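Side-chain contacts in leucine aminopeptidase (PDB 5GNE), which probably removes amino acids from the N terminus of peptides as a zinc-dependent exopeptidase of the M28 family: residues C15-L20 against H32-A37; E158-K163 against L253-P258. All coordinates share one frame; numbering follows the deposited sequence.

Contact 1: C15-L20 against H32-A37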
loop_
_atom_site.group_PDB
_atom_site.type_symbol
_atom_site.label_atom_id
_atom_site.label_comp_id
_atom_site.label_asym_id
_atom_site.label_seq_id
_atom_site.Cartn_x
_atom_site.Cartn_y
_atom_site.Cartn_z
ATOM N N CYS A 15 -22.381 -0.207 10.211
ATOM C CA CYS A 15 -22.533 1.238 10.174
ATOM C C CYS A 15 -22.769 1.741 8.761
ATOM O O CYS A 15 -23.730 2.430 8.471
ATOM C CB CYS A 15 -21.292 1.911 10.777
ATOM S SG CYS A 15 -21.388 3.691 10.907
ATOM N N LEU A 16 -21.869 1.389 7.871
ATOM C CA LEU A 16 -21.985 1.791 6.478
ATOM C C LEU A 16 -23.194 1.119 5.816
ATOM O O LEU A 16 -23.873 1.725 4.991
ATOM C CB LEU A 16 -20.706 1.432 5.753
ATOM C CG LEU A 16 -20.345 2.106 4.437
ATOM C CD1 LEU A 16 -20.791 3.552 4.497
ATOM C CD2 LEU A 16 -18.836 1.978 4.240
ATOM N N TYR A 17 -23.489 -0.121 6.193
ATOM C CA TYR A 17 -24.638 -0.804 5.596
ATOM C C TYR A 17 -25.935 -0.024 5.774
ATOM O O TYR A 17 -26.712 0.118 4.825
ATOM C CB TYR A 17 -24.828 -2.202 6.167
ATOM C CG TYR A 17 -26.100 -2.844 5.661
ATOM C CD1 TYR A 17 -26.260 -3.129 4.301
ATOM C CD2 TYR A 17 -27.154 -3.153 6.524
ATOM C CE1 TYR A 17 -27.434 -3.714 3.809
ATOM C CE2 TYR A 17 -28.340 -3.746 6.039
ATOM C CZ TYR A 17 -28.464 -4.019 4.684
ATOM O OH TYR A 17 -29.616 -4.606 4.182
ATOM N N GLU A 18 -26.177 0.469 6.990
ATOM C CA GLU A 18 -27.428 1.167 7.267
ATOM C C GLU A 18 -27.570 2.417 6.408
ATOM O O GLU A 18 -28.685 2.834 6.105
ATOM C CB GLU A 18 -27.540 1.522 8.751
ATOM C CG GLU A 18 -27.588 0.283 9.631
ATOM C CD GLU A 18 -28.852 -0.547 9.412
ATOM O OE1 GLU A 18 -29.902 0.044 9.112
ATOM O OE2 GLU A 18 -28.804 -1.783 9.552
ATOM N N GLN A 19 -26.445 3.001 6.003
ATOM C CA GLN A 19 -26.457 4.121 5.057
ATOM C C GLN A 19 -26.676 3.680 3.595
ATOM O O GLN A 19 -26.902 4.512 2.718
ATOM C CB GLN A 19 -25.138 4.909 5.142
ATOM C CG GLN A 19 -24.829 5.513 6.511
ATOM C CD GLN A 19 -25.978 6.330 7.050
ATOM O OE1 GLN A 19 -26.542 7.167 6.344
ATOM N NE2 GLN A 19 -26.376 6.046 8.287
ATOM N N LEU A 20 -26.579 2.385 3.322
ATOM C CA LEU A 20 -26.618 1.899 1.940
ATOM C C LEU A 20 -27.773 0.947 1.674
ATOM O O LEU A 20 -27.960 0.508 0.534
ATOM C CB LEU A 20 -25.305 1.198 1.565
ATOM C CG LEU A 20 -24.076 2.091 1.500
ATOM C CD1 LEU A 20 -22.831 1.245 1.333
ATOM C CD2 LEU A 20 -24.223 3.078 0.372
ATOM N N HIS A 32 -21.261 -7.343 13.232
ATOM C CA HIS A 32 -20.518 -6.112 12.896
ATOM C C HIS A 32 -20.387 -5.770 11.391
ATOM O O HIS A 32 -20.225 -4.594 11.043
ATOM C CB HIS A 32 -19.111 -6.178 13.488
ATOM C CG HIS A 32 -19.098 -6.273 14.982
ATOM N ND1 HIS A 32 -19.678 -5.316 15.789
ATOM C CD2 HIS A 32 -18.548 -7.189 15.816
ATOM C CE1 HIS A 32 -19.509 -5.654 17.057
ATOM N NE2 HIS A 32 -18.823 -6.781 17.100
ATOM N N PHE A 33 -20.478 -6.758 10.500
ATOM C CA PHE A 33 -20.262 -6.484 9.078
ATOM C C PHE A 33 -21.345 -7.085 8.197
ATOM O O PHE A 33 -22.049 -8.044 8.602
ATOM C CB PHE A 33 -18.880 -6.988 8.623
ATOM C CG PHE A 33 -17.726 -6.298 9.316
ATOM C CD1 PHE A 33 -17.202 -5.122 8.819
ATOM C CD2 PHE A 33 -17.196 -6.812 10.487
ATOM C CE1 PHE A 33 -16.150 -4.475 9.466
ATOM C CE2 PHE A 33 -16.148 -6.176 11.148
ATOM C CZ PHE A 33 -15.624 -5.003 10.635
ATOM N N SER A 34 -21.480 -6.491 7.009
ATOM C CA SER A 34 -22.386 -6.960 5.966
ATOM C C SER A 34 -21.677 -7.231 4.644
ATOM O O SER A 34 -20.802 -6.463 4.229
ATOM C CB SER A 34 -23.499 -5.938 5.737
ATOM O OG SER A 34 -24.228 -5.748 6.950
ATOM N N PHE A 35 -22.062 -8.326 3.996
ATOM C CA PHE A 35 -21.577 -8.673 2.672
ATOM C C PHE A 35 -22.688 -8.355 1.691
ATOM O O PHE A 35 -23.770 -8.943 1.767
ATOM C CB PHE A 35 -21.178 -10.154 2.605
ATOM C CG PHE A 35 -20.739 -10.617 1.234
ATOM C CD1 PHE A 35 -19.930 -9.817 0.444
ATOM C CD2 PHE A 35 -21.094 -11.878 0.763
ATOM C CE1 PHE A 35 -19.500 -10.248 -0.804
ATOM C CE2 PHE A 35 -20.683 -12.326 -0.510
ATOM C CZ PHE A 35 -19.886 -11.516 -1.289
ATOM N N ILE A 36 -22.466 -7.389 0.809
ATOM C CA ILE A 36 -23.561 -6.880 -0.006
ATOM C C ILE A 36 -23.251 -6.771 -1.485
ATOM O O ILE A 36 -22.100 -6.754 -1.916
ATOM C CB ILE A 36 -24.022 -5.481 0.466
ATOM C CG1 ILE A 36 -22.887 -4.468 0.335
ATOM C CG2 ILE A 36 -24.534 -5.526 1.899
ATOM C CD1 ILE A 36 -23.335 -2.990 0.605
ATOM N N ALA A 37 -24.318 -6.695 -2.263
ATOM C CA ALA A 37 -24.201 -6.392 -3.670
ATOM C C ALA A 37 -24.838 -5.034 -3.908
ATOM O O ALA A 37 -25.974 -4.782 -3.500
ATOM C CB ALA A 37 -24.871 -7.473 -4.516
#
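Tyr17 of the helix packs against Ser34 and Ile36 of the strand, and all three are buried. The tight part lies along one flank of the tyrosine. CB of Tyr17 is 3.7 Å from OG of Ser34, and CG of Tyr17 is just as close to that hydroxyl. Further along the ring, CD1 of Tyr17 meets CG2 of Ile36 at 3.8 Å. CB points toward the strand. With CG anti to the backbone N (chi1 174°), the ring then runs past Ser34 and Ile36, so its inner half makes most of the contact. The Ser34 hydroxyl makes no bond to the tyrosine. It is held by hydrogen bonds to Asn14 and Gln29, which fix it beside the ring. Leu20, one turn later, touches more loosely: its CD1 is 4.3 Å from CD1 of Ile36. Glu18 and Gln19 lie on the exposed side of the helix and take no part. The helix and strand axes approach to 8.0 Å. The helix follows strand 8-13 and lies over the small antiparallel sheet. Tyr17 also touches Val12 of strand 8-13 and Leu26 of strand 25-29. Leu16 and Leu20 pack on helix 42-55, and the Cys15-Cys55 disulfide ties the two helices covalently.

Contact 2: E158-K163 against L253-P258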
loop_
_atom_site.group_PDB
_atom_site.type_symbol
_atom_site.label_atom_id
_atom_site.label_comp_id
_atom_site.label_asym_id
_atom_site.label_seq_id
_atom_site.Cartn_x
_atom_site.Cartn_y
_atom_site.Cartn_z
ATOM N N GLU A 158 12.369 -7.944 -13.266
ATOM C CA GLU A 158 11.130 -8.189 -13.981
ATOM C C GLU A 158 10.155 -7.053 -13.670
ATOM O O GLU A 158 10.242 -6.434 -12.593
ATOM C CB GLU A 158 10.574 -9.534 -13.560
ATOM C CG GLU A 158 9.812 -10.293 -14.603
ATOM C CD GLU A 158 9.353 -11.638 -14.062
ATOM O OE1 GLU A 158 9.901 -12.076 -13.018
ATOM O OE2 GLU A 158 8.475 -12.269 -14.691
ATOM N N SER A 159 9.288 -6.714 -14.623
ATOM C CA SER A 159 8.182 -5.785 -14.353
ATOM C C SER A 159 6.970 -6.142 -15.204
ATOM O O SER A 159 7.101 -6.404 -16.388
ATOM C CB SER A 159 8.597 -4.328 -14.585
ATOM O OG SER A 159 8.771 -4.047 -15.961
ATOM N N TYR A 160 5.790 -6.169 -14.593
ATOM C CA TYR A 160 4.562 -6.444 -15.334
ATOM C C TYR A 160 3.347 -5.762 -14.761
ATOM O O TYR A 160 3.299 -5.449 -13.576
ATOM C CB TYR A 160 4.307 -7.939 -15.409
ATOM C CG TYR A 160 4.438 -8.664 -14.100
ATOM C CD1 TYR A 160 5.692 -9.029 -13.611
ATOM C CD2 TYR A 160 3.321 -9.009 -13.352
ATOM C CE1 TYR A 160 5.821 -9.718 -12.409
ATOM C CE2 TYR A 160 3.442 -9.700 -12.159
ATOM C CZ TYR A 160 4.688 -10.056 -11.689
ATOM O OH TYR A 160 4.814 -10.747 -10.500
ATOM N N PHE A 161 2.363 -5.521 -15.616
ATOM C CA PHE A 161 1.059 -5.079 -15.173
ATOM C C PHE A 161 0.266 -6.230 -14.612
ATOM O O PHE A 161 0.361 -7.346 -15.100
ATOM C CB PHE A 161 0.301 -4.429 -16.312
ATOM C CG PHE A 161 0.961 -3.205 -16.818
ATOM C CD1 PHE A 161 1.010 -2.066 -16.034
ATOM C CD2 PHE A 161 1.573 -3.193 -18.068
ATOM C CE1 PHE A 161 1.638 -0.918 -16.487
ATOM C CE2 PHE A 161 2.213 -2.043 -18.534
ATOM C CZ PHE A 161 2.243 -0.902 -17.744
ATOM N N VAL A 162 -0.512 -5.950 -13.575
ATOM C CA VAL A 162 -1.541 -6.858 -13.119
ATOM C C VAL A 162 -2.902 -6.173 -13.253
ATOM O O VAL A 162 -3.166 -5.177 -12.602
ATOM C CB VAL A 162 -1.315 -7.306 -11.687
ATOM C CG1 VAL A 162 -2.531 -8.099 -11.194
ATOM C CG2 VAL A 162 -0.032 -8.157 -11.604
ATOM N N LYS A 163 -3.718 -6.705 -14.157
ATOM C CA LYS A 163 -5.035 -6.195 -14.506
ATOM C C LYS A 163 -5.887 -5.989 -13.266
ATOM O O LYS A 163 -5.912 -6.836 -12.385
ATOM C CB LYS A 163 -5.719 -7.223 -15.423
ATOM C CG LYS A 163 -6.401 -6.724 -16.672
ATOM C CD LYS A 163 -6.907 -7.927 -17.494
ATOM C CE LYS A 163 -5.736 -8.752 -18.076
ATOM N NZ LYS A 163 -6.104 -9.743 -19.150
ATOM N N LEU A 253 -0.519 -15.422 -5.197
ATOM C CA LEU A 253 -0.991 -16.712 -4.727
ATOM C C LEU A 253 -1.025 -17.715 -5.871
ATOM O O LEU A 253 -0.572 -18.851 -5.727
ATOM C CB LEU A 253 -2.377 -16.578 -4.090
ATOM C CG LEU A 253 -2.405 -16.015 -2.663
ATOM C CD1 LEU A 253 -3.836 -15.824 -2.167
ATOM C CD2 LEU A 253 -1.638 -16.936 -1.729
ATOM N N GLN A 254 -1.560 -17.284 -7.008
ATOM C CA GLN A 254 -1.589 -18.114 -8.199
ATOM C C GLN A 254 -0.197 -18.504 -8.685
ATOM O O GLN A 254 0.042 -19.654 -9.043
ATOM C CB GLN A 254 -2.352 -17.394 -9.305
ATOM C CG GLN A 254 -3.843 -17.416 -9.056
ATOM C CD GLN A 254 -4.592 -16.312 -9.768
ATOM O OE1 GLN A 254 -4.113 -15.750 -10.754
ATOM N NE2 GLN A 254 -5.782 -15.993 -9.267
ATOM N N LYS A 255 0.734 -17.559 -8.651
ATOM C CA LYS A 255 2.082 -17.834 -9.122
ATOM C C LYS A 255 2.897 -18.525 -8.054
ATOM O O LYS A 255 4.059 -18.869 -8.283
ATOM C CB LYS A 255 2.777 -16.545 -9.523
ATOM C CG LYS A 255 2.393 -16.062 -10.883
ATOM C CD LYS A 255 3.003 -14.706 -11.126
ATOM C CE LYS A 255 2.383 -14.085 -12.361
ATOM N NZ LYS A 255 3.207 -12.943 -12.772
ATOM N N LYS A 256 2.270 -18.778 -6.911
ATOM C CA LYS A 256 2.953 -19.466 -5.832
ATOM C C LYS A 256 4.261 -18.794 -5.409
ATOM O O LYS A 256 5.188 -19.468 -4.986
ATOM C CB LYS A 256 3.222 -20.911 -6.249
ATOM C CG LYS A 256 2.753 -21.982 -5.275
ATOM C CD LYS A 256 1.308 -22.396 -5.507
ATOM C CE LYS A 256 0.863 -23.396 -4.441
ATOM N NZ LYS A 256 -0.563 -23.801 -4.574
ATOM N N ILE A 257 4.363 -17.477 -5.575
ATOM C CA ILE A 257 5.526 -16.752 -5.076
ATOM C C ILE A 257 5.574 -16.712 -3.547
ATOM O O ILE A 257 4.655 -16.189 -2.906
ATOM C CB ILE A 257 5.557 -15.322 -5.611
ATOM C CG1 ILE A 257 5.649 -15.334 -7.141
ATOM C CG2 ILE A 257 6.748 -14.571 -5.047
ATOM C CD1 ILE A 257 5.257 -14.014 -7.780
ATOM N N PRO A 258 6.631 -17.287 -2.949
ATOM C CA PRO A 258 6.668 -17.230 -1.473
ATOM C C PRO A 258 7.141 -15.870 -0.971
ATOM O O PRO A 258 8.121 -15.341 -1.480
ATOM C CB PRO A 258 7.662 -18.334 -1.091
ATOM C CG PRO A 258 8.529 -18.509 -2.335
ATOM C CD PRO A 258 7.677 -18.152 -3.525
#
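Tyr160 of an edge strand and Lys255 of the turn after a helix meet from opposite directions. The strand segment begins at Glu158, whose side chain starts toward the turn but stays short of it. Its OE2 is 5.6 Å from NZ of Lys255, too far for a salt bridge, though the opposite charges may still attract weakly. Ser159 belongs to another interface and hydrogen-bonds Asp146 and Lys142 of helix 132-151. Tyr160 carries the contact. Its CG sits between the backbone N and the carbonyl carbon (chi1 48°), and the ring projects from the strand toward the turn. NZ of Lys255 approaches the outer part of the ring obliquely. It lies 3.3 Å from CE2 of Tyr160 and 3.5 Å from the phenol OH, but no hydrogen bond forms. The lysine gets there with a chain extended beyond CG. The same NZ has a long, weak ion pair with Asp251. CD1 of Ile257 touches the phenol end more loosely, 4.3 Å from OH of Tyr160. Next in the strand, Phe161 packs on Lys142 and on strand 170-177, while Val162 touches Asp251 of helix 243-254. On the other segment, Lys256 has positive phi (55°), and two bonds lead back into the last turn, one of them from Lys256 N to Leu253 O at 3.1 Å. Together they make a Schellman motif. It ends helix 243-254, the connection in a beta-alpha-beta crossover between the parallel strands 230-235 and 259-264, which lie on either side of strand 185-191 in the mixed sheet, as expected for the alpha/beta fold of M28 peptidases.

How the contacts relate
From the N terminus, contact 1 comes first. It closes an excursion of 11 residues that includes strand 25-29, and joins helix 14-20 to strand 33-38 of the small antiparallel sheet. The chain then completes the small sheet with strand 59-60 and runs through several helices before it enters the large mixed sheet at strand 157-164. Contact 2 closes an 89-residue loop from there, tying this edge strand to the C-terminal end of helix 243-254. That interval includes the zinc ligands His191, Asp204 and Glu239, but neither contact is at the metal site. Being in series, they neither nest nor cross. The centres of contacts 1 and 2 are about 32 Å apart, their nearest atoms about 17 Å.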